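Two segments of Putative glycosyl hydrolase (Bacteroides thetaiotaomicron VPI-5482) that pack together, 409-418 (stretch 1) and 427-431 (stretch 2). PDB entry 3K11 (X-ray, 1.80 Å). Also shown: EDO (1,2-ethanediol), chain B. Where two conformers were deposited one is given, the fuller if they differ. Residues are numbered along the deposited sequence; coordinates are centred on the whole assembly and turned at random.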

ATOM      1  N   GLU A 409       0.831  19.918  24.420  1.00 22.97           N
ATOM      2  CA  GLU A 409      -0.005  18.800  24.799  1.00 22.39           C
ATOM      3  C   GLU A 409       0.820  17.577  25.184  1.00 22.32           C
ATOM      4  O   GLU A 409       0.469  16.812  26.124  1.00 22.10           O
ATOM      5  CB  GLU A 409      -0.987  18.463  23.656  1.00 24.07           C
ATOM      6  CG  GLU A 409      -2.219  17.742  24.118  1.00 22.92           C
ATOM      7  CD  GLU A 409      -3.134  18.570  25.006  1.00 26.19           C
ATOM      8  OE1 GLU A 409      -3.026  19.789  25.013  1.00 30.60           O
ATOM      9  OE2 GLU A 409      -3.939  17.957  25.699  1.00 26.10           O
HETATM   10  N   MSE A 410       1.952  17.401  24.531  1.00 23.01           N
HETATM   11  CA  MSE A 410       2.885  16.355  24.960  1.00 23.83           C
HETATM   12  C   MSE A 410       3.409  16.590  26.369  1.00 23.40           C
HETATM   13  O   MSE A 410       3.558  15.634  27.156  1.00 24.03           O
HETATM   14  CB  MSE A 410       4.071  16.215  23.981  1.00 23.88           C
HETATM   15  CG  MSE A 410       3.765  15.572  22.654  1.00 22.75           C
HETATM   16 SE   MSE A 410       3.182  13.781  22.780  0.75 22.01          SE
HETATM   17  CE  MSE A 410       4.535  13.059  23.892  1.00 18.12           C
ATOM     18  N   ILE A 411       3.638  17.837  26.749  1.00 23.49           N
ATOM     19  CA  ILE A 411       4.073  18.127  28.123  1.00 22.88           C
ATOM     20  C   ILE A 411       3.007  17.675  29.119  1.00 24.49           C
ATOM     21  O   ILE A 411       3.342  17.008  30.118  1.00 25.73           O
ATOM     22  CB  ILE A 411       4.452  19.627  28.301  1.00 21.20           C
ATOM     23  CG1 ILE A 411       5.761  19.903  27.539  1.00 21.30           C
ATOM     24  CG2 ILE A 411       4.549  20.075  29.831  1.00 19.87           C
ATOM     25  CD1 ILE A 411       6.048  21.425  27.209  1.00 20.74           C
ATOM     26  N   ARG A 412       1.738  18.007  28.844  0.50 25.33           N
ATOM     27  CA  ARG A 412       0.625  17.543  29.687  0.50 23.67           C
ATOM     28  C   ARG A 412       0.628  16.027  29.774  0.50 23.81           C
ATOM     29  O   ARG A 412       0.553  15.455  30.859  0.50 23.05           O
ATOM     30  CB  ARG A 412      -0.717  17.984  29.112  0.50 25.17           C
ATOM     31  CG  ARG A 412      -1.945  17.471  29.875  0.50 28.40           C
ATOM     32  CD  ARG A 412      -2.187  18.283  31.091  0.50 42.40           C
ATOM     33  NE  ARG A 412      -2.991  19.474  30.806  0.50 44.14           N
ATOM     34  CZ  ARG A 412      -3.022  20.571  31.570  0.50 49.29           C
ATOM     35  NH1 ARG A 412      -2.260  20.687  32.668  0.50 52.22           N
ATOM     36  NH2 ARG A 412      -3.802  21.585  31.218  0.50 44.51           N
ATOM     37  N   LEU A 413       0.687  15.385  28.614  1.00 23.68           N
ATOM     38  CA  LEU A 413       0.665  13.904  28.552  1.00 25.27           C
ATOM     39  C   LEU A 413       1.798  13.283  29.371  1.00 24.43           C
ATOM     40  O   LEU A 413       1.593  12.342  30.189  1.00 24.80           O
ATOM     41  CB  LEU A 413       0.750  13.456  27.080  1.00 23.14           C
ATOM     42  CG  LEU A 413       0.668  11.949  26.774  1.00 27.85           C
ATOM     43  CD1 LEU A 413      -0.694  11.368  27.216  1.00 24.18           C
ATOM     44  CD2 LEU A 413       0.937  11.655  25.287  1.00 23.82           C
ATOM     45  N   LEU A 414       3.008  13.801  29.172  1.00 25.96           N
ATOM     46  CA  LEU A 414       4.162  13.284  29.919  1.00 25.18           C
ATOM     47  C   LEU A 414       4.104  13.566  31.418  1.00 26.06           C
ATOM     48  O   LEU A 414       4.698  12.824  32.209  1.00 24.94           O
ATOM     49  CB  LEU A 414       5.484  13.813  29.346  1.00 25.61           C
ATOM     50  CG  LEU A 414       5.769  13.459  27.884  1.00 23.87           C
ATOM     51  CD1 LEU A 414       6.902  14.341  27.363  1.00 23.43           C
ATOM     52  CD2 LEU A 414       6.110  11.965  27.783  1.00 22.55           C
ATOM     53  N   ASN A 415       3.424  14.631  31.803  1.00 24.77           N
ATOM     54  CA  ASN A 415       3.222  14.971  33.214  1.00 27.15           C
ATOM     55  C   ASN A 415       2.061  14.238  33.890  1.00 28.32           C
ATOM     56  O   ASN A 415       1.882  14.363  35.090  1.00 28.80           O
ATOM     57  CB  ASN A 415       2.976  16.468  33.360  1.00 27.74           C
ATOM     58  CG  ASN A 415       4.258  17.302  33.246  1.00 29.27           C
ATOM     59  OD1 ASN A 415       5.347  16.832  33.571  1.00 32.49           O
ATOM     60  ND2 ASN A 415       4.105  18.562  32.852  1.00 29.41           N
ATOM     61  N   THR A 416       1.274  13.497  33.123  0.50 27.59           N
ATOM     62  CA  THR A 416       0.135  12.766  33.648  0.50 27.27           C
ATOM     63  C   THR A 416       0.439  11.267  33.578  0.50 27.47           C
ATOM     64  O   THR A 416       0.370  10.546  34.585  0.50 27.22           O
ATOM     65  CB  THR A 416      -1.136  13.106  32.828  0.50 26.48           C
ATOM     66  OG1 THR A 416      -1.269  14.531  32.715  0.50 26.22           O
ATOM     67  CG2 THR A 416      -2.388  12.538  33.491  0.50 25.98           C
ATOM     68  N   GLN A 417       0.841  10.807  32.399  1.00 29.41           N
ATOM     69  CA  GLN A 417       1.126   9.392  32.186  1.00 28.25           C
ATOM     70  C   GLN A 417       2.536   9.089  32.678  1.00 27.60           C
ATOM     71  O   GLN A 417       3.328  10.001  32.989  1.00 26.36           O
ATOM     72  CB  GLN A 417       1.058   9.069  30.705  1.00 28.02           C
ATOM     73  CG  GLN A 417      -0.286   9.270  30.087  1.00 30.00           C
ATOM     74  CD  GLN A 417      -1.261   8.171  30.411  1.00 32.29           C
ATOM     75  OE1 GLN A 417      -0.914   6.960  30.462  1.00 30.24           O
ATOM     76  NE2 GLN A 417      -2.513   8.572  30.588  1.00 36.30           N
ATOM     77  N   HIS A 418       2.876   7.797  32.690  1.00 26.94           N
ATOM     78  CA  HIS A 418       4.215   7.357  33.096  1.00 26.58           C
ATOM     79  C   HIS A 418       4.850   6.410  32.082  1.00 25.75           C
ATOM     80  O   HIS A 418       5.079   5.242  32.373  1.00 26.77           O
ATOM     81  CB  HIS A 418       4.122   6.685  34.449  1.00 28.84           C
ATOM     82  CG  HIS A 418       3.571   7.592  35.500  1.00 31.53           C
ATOM     83  ND1 HIS A 418       4.343   8.553  36.109  1.00 37.44           N
ATOM     84  CD2 HIS A 418       2.313   7.749  35.980  1.00 35.48           C
ATOM     85  CE1 HIS A 418       3.587   9.247  36.944  1.00 37.45           C
ATOM     86  NE2 HIS A 418       2.355   8.776  36.888  1.00 37.73           N
ATOM     87  N   GLN A 427       6.421   2.189  26.091  1.00 22.76           N
ATOM     88  CA  GLN A 427       5.134   1.748  26.605  1.00 21.87           C
ATOM     89  C   GLN A 427       4.561   2.757  27.561  1.00 24.12           C
ATOM     90  O   GLN A 427       5.286   3.351  28.347  1.00 24.45           O
ATOM     91  CB  GLN A 427       5.254   0.378  27.271  1.00 23.14           C
ATOM     92  CG  GLN A 427       5.525  -0.757  26.276  1.00 24.53           C
ATOM     93  CD  GLN A 427       4.294  -1.168  25.457  1.00 24.29           C
ATOM     94  OE1 GLN A 427       3.166  -0.871  25.842  1.00 24.48           O
ATOM     95  NE2 GLN A 427       4.502  -1.945  24.378  1.00 25.60           N
ATOM     96  N   TYR A 428       3.246   2.961  27.482  1.00 23.76           N
ATOM     97  CA  TYR A 428       2.554   3.899  28.363  1.00 23.32           C
ATOM     98  C   TYR A 428       1.970   3.211  29.574  1.00 22.41           C
ATOM     99  O   TYR A 428       1.224   2.241  29.430  1.00 22.28           O
ATOM    100  CB  TYR A 428       1.489   4.700  27.590  1.00 24.12           C
ATOM    101  CG  TYR A 428       2.046   6.005  27.080  1.00 24.77           C
ATOM    102  CD1 TYR A 428       3.127   6.033  26.202  1.00 22.84           C
ATOM    103  CD2 TYR A 428       1.541   7.222  27.507  1.00 23.41           C
ATOM    104  CE1 TYR A 428       3.684   7.236  25.782  1.00 22.04           C
ATOM    105  CE2 TYR A 428       2.079   8.421  27.083  1.00 25.10           C
ATOM    106  CZ  TYR A 428       3.188   8.434  26.220  1.00 22.66           C
ATOM    107  OH  TYR A 428       3.749   9.640  25.774  1.00 23.07           O
ATOM    108  N   TYR A 429       2.253   3.755  30.757  1.00 24.28           N
ATOM    109  CA  TYR A 429       1.757   3.205  32.024  1.00 24.59           C
ATOM    110  C   TYR A 429       1.000   4.312  32.761  1.00 27.06           C
ATOM    111  O   TYR A 429       1.431   5.434  32.789  1.00 25.51           O
ATOM    112  CB  TYR A 429       2.917   2.657  32.886  1.00 26.87           C
ATOM    113  CG  TYR A 429       3.605   1.511  32.179  1.00 21.94           C
ATOM    114  CD1 TYR A 429       3.043   0.236  32.179  1.00 21.57           C
ATOM    115  CD2 TYR A 429       4.762   1.708  31.462  1.00 23.21           C
ATOM    116  CE1 TYR A 429       3.621  -0.801  31.486  1.00 26.70           C
ATOM    117  CE2 TYR A 429       5.345   0.668  30.764  1.00 24.57           C
ATOM    118  CZ  TYR A 429       4.765  -0.578  30.760  1.00 26.09           C
ATOM    119  OH  TYR A 429       5.339  -1.615  30.046  1.00 25.21           O
ATOM    120  N   GLN A 430      -0.120   3.977  33.366  1.00 30.54           N
ATOM    121  CA  GLN A 430      -0.934   4.974  34.022  1.00 34.52           C
ATOM    122  C   GLN A 430      -0.466   5.194  35.464  1.00 35.18           C
ATOM    123  O   GLN A 430      -0.695   6.254  36.012  1.00 37.17           O
ATOM    124  CB  GLN A 430      -2.414   4.625  33.854  1.00 36.73           C
ATOM    125  CG  GLN A 430      -2.850   4.747  32.313  1.00 44.30           C
ATOM    126  CD  GLN A 430      -2.241   3.648  31.356  1.00 51.55           C
ATOM    127  OE1 GLN A 430      -2.423   2.468  31.600  1.00 49.18           O
ATOM    128  NE2 GLN A 430      -1.522   4.060  30.283  1.00 35.25           N
ATOM    129  N   GLU A 431       0.229   4.207  36.042  1.00 35.13           N
ATOM    130  CA  GLU A 431       0.917   4.327  37.324  1.00 36.60           C
ATOM    131  C   GLU A 431       2.420   4.145  37.078  1.00 35.44           C
ATOM    132  O   GLU A 431       2.817   3.317  36.247  1.00 28.18           O
ATOM    133  CB  GLU A 431       0.441   3.227  38.289  1.00 37.62           C
ATOM    134  CG  GLU A 431      -1.068   3.269  38.642  1.00 45.79           C
TER
HETATM  135  C1  EDO B   1       7.939  21.642  31.110  1.00 50.68           C
HETATM  136  O1  EDO B   1       6.813  22.537  31.235  1.00 42.30           O
HETATM  137  C2  EDO B   1       8.284  20.982  32.446  1.00 57.15           C
HETATM  138  O2  EDO B   1       7.183  20.180  32.944  1.00 56.26           O
HETATM  139  O   HOH W   1      -1.659   8.216  34.513  1.00 40.88           O

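Stretch 1 is the last part of a helix that begins earlier in the chain, followed by a short loop. Stretch 2 forms no regular helix or strand; it is extended through Tyr-429 and bends at Gln-430. It passes beside the later part of stretch 1. The two backbones come closest at the loop. The CA atoms of His-418 and Tyr-429 lie 4.9 Å apart, and those of Gln-417 and Gln-430 lie 5.2 Å apart. The pairing is thus antiparallel in register: as stretch 1 moves forward, its partners in stretch 2 step back. Together the two stretches bury 406 Å².

Gln-427 contributes little. Its side chain leads away from stretch 1, and its amide group is hydrogen-bonded elsewhere in the structure.

Tyr-428 supplies most of the apolar packing. Its CA-to-CB bond points sideways, but the ring reaches back along the helix. The edge of the ring meets Leu-413, with CG of Leu-413 3.8 Å from CE2 of Tyr-428. The hydroxyl goes deeper. Tyr-428 OH lies 3.5 Å from Leu-413 CD2, 3.9 Å from Leu-414 CD2 and 4.0 Å from CE of Met-410, which is selenomethionine here. These carbon neighbours give the oxygen no polar partner, but it is hydrogen-bonded elsewhere in the structure. Gln-417 covers another part of the ring, its CB 3.7 Å from Tyr-428 CD2. The glutamine side chain lies along the ring from CB to its amide oxygen, and that same oxygen, OE1, accepts a hydrogen bond from Gln-430.

Tyr-429 bonds through its backbone. Its O accepts a hydrogen bond from the backbone N of His-418, at 2.8 Å from N to O. This is the direct main-chain link between the stretches, and it fits the close approach of the two CA atoms. The side chain of Tyr-429 leads away, although His-418 O lies at the edge of its ring. The CB atoms of His-418 and Tyr-429 are 4.5 Å apart.

Gln-430 starts with its CA-to-CB bond pointing away, yet its side chain folds back. NE2 of Gln-430 donates to OE1 of Gln-417, 3.0 Å away, so two side-chain amides pair as donor and acceptor. The same NE2 also makes a weak hydrogen bond, at 3.4 Å, to the backbone O of Tyr-428. The backbone O of Gln-430 faces the edge of the His-418 ring, 3.4 Å from its CD2. A water adds a bridge: it donates to Gln-430 O at 2.7 Å and to Thr-416 O at 3.1 Å, joining two carbonyls that could not bond to each other directly.

Glu-431 closes the contact. Its backbone C lies 3.8 Å from CD2 of His-418. Its CA-to-CB bond points away from stretch 1, and the side chain is not modelled beyond CG.

Within stretch 1, Gln-417 N donates to Leu-413 O at 2.8 Å. This holds Gln-417 close to the helix residue that also packs on Tyr-428. The side chain of Thr-416 bonds back in the same way, OG1 to Arg-412 O at 2.8 Å.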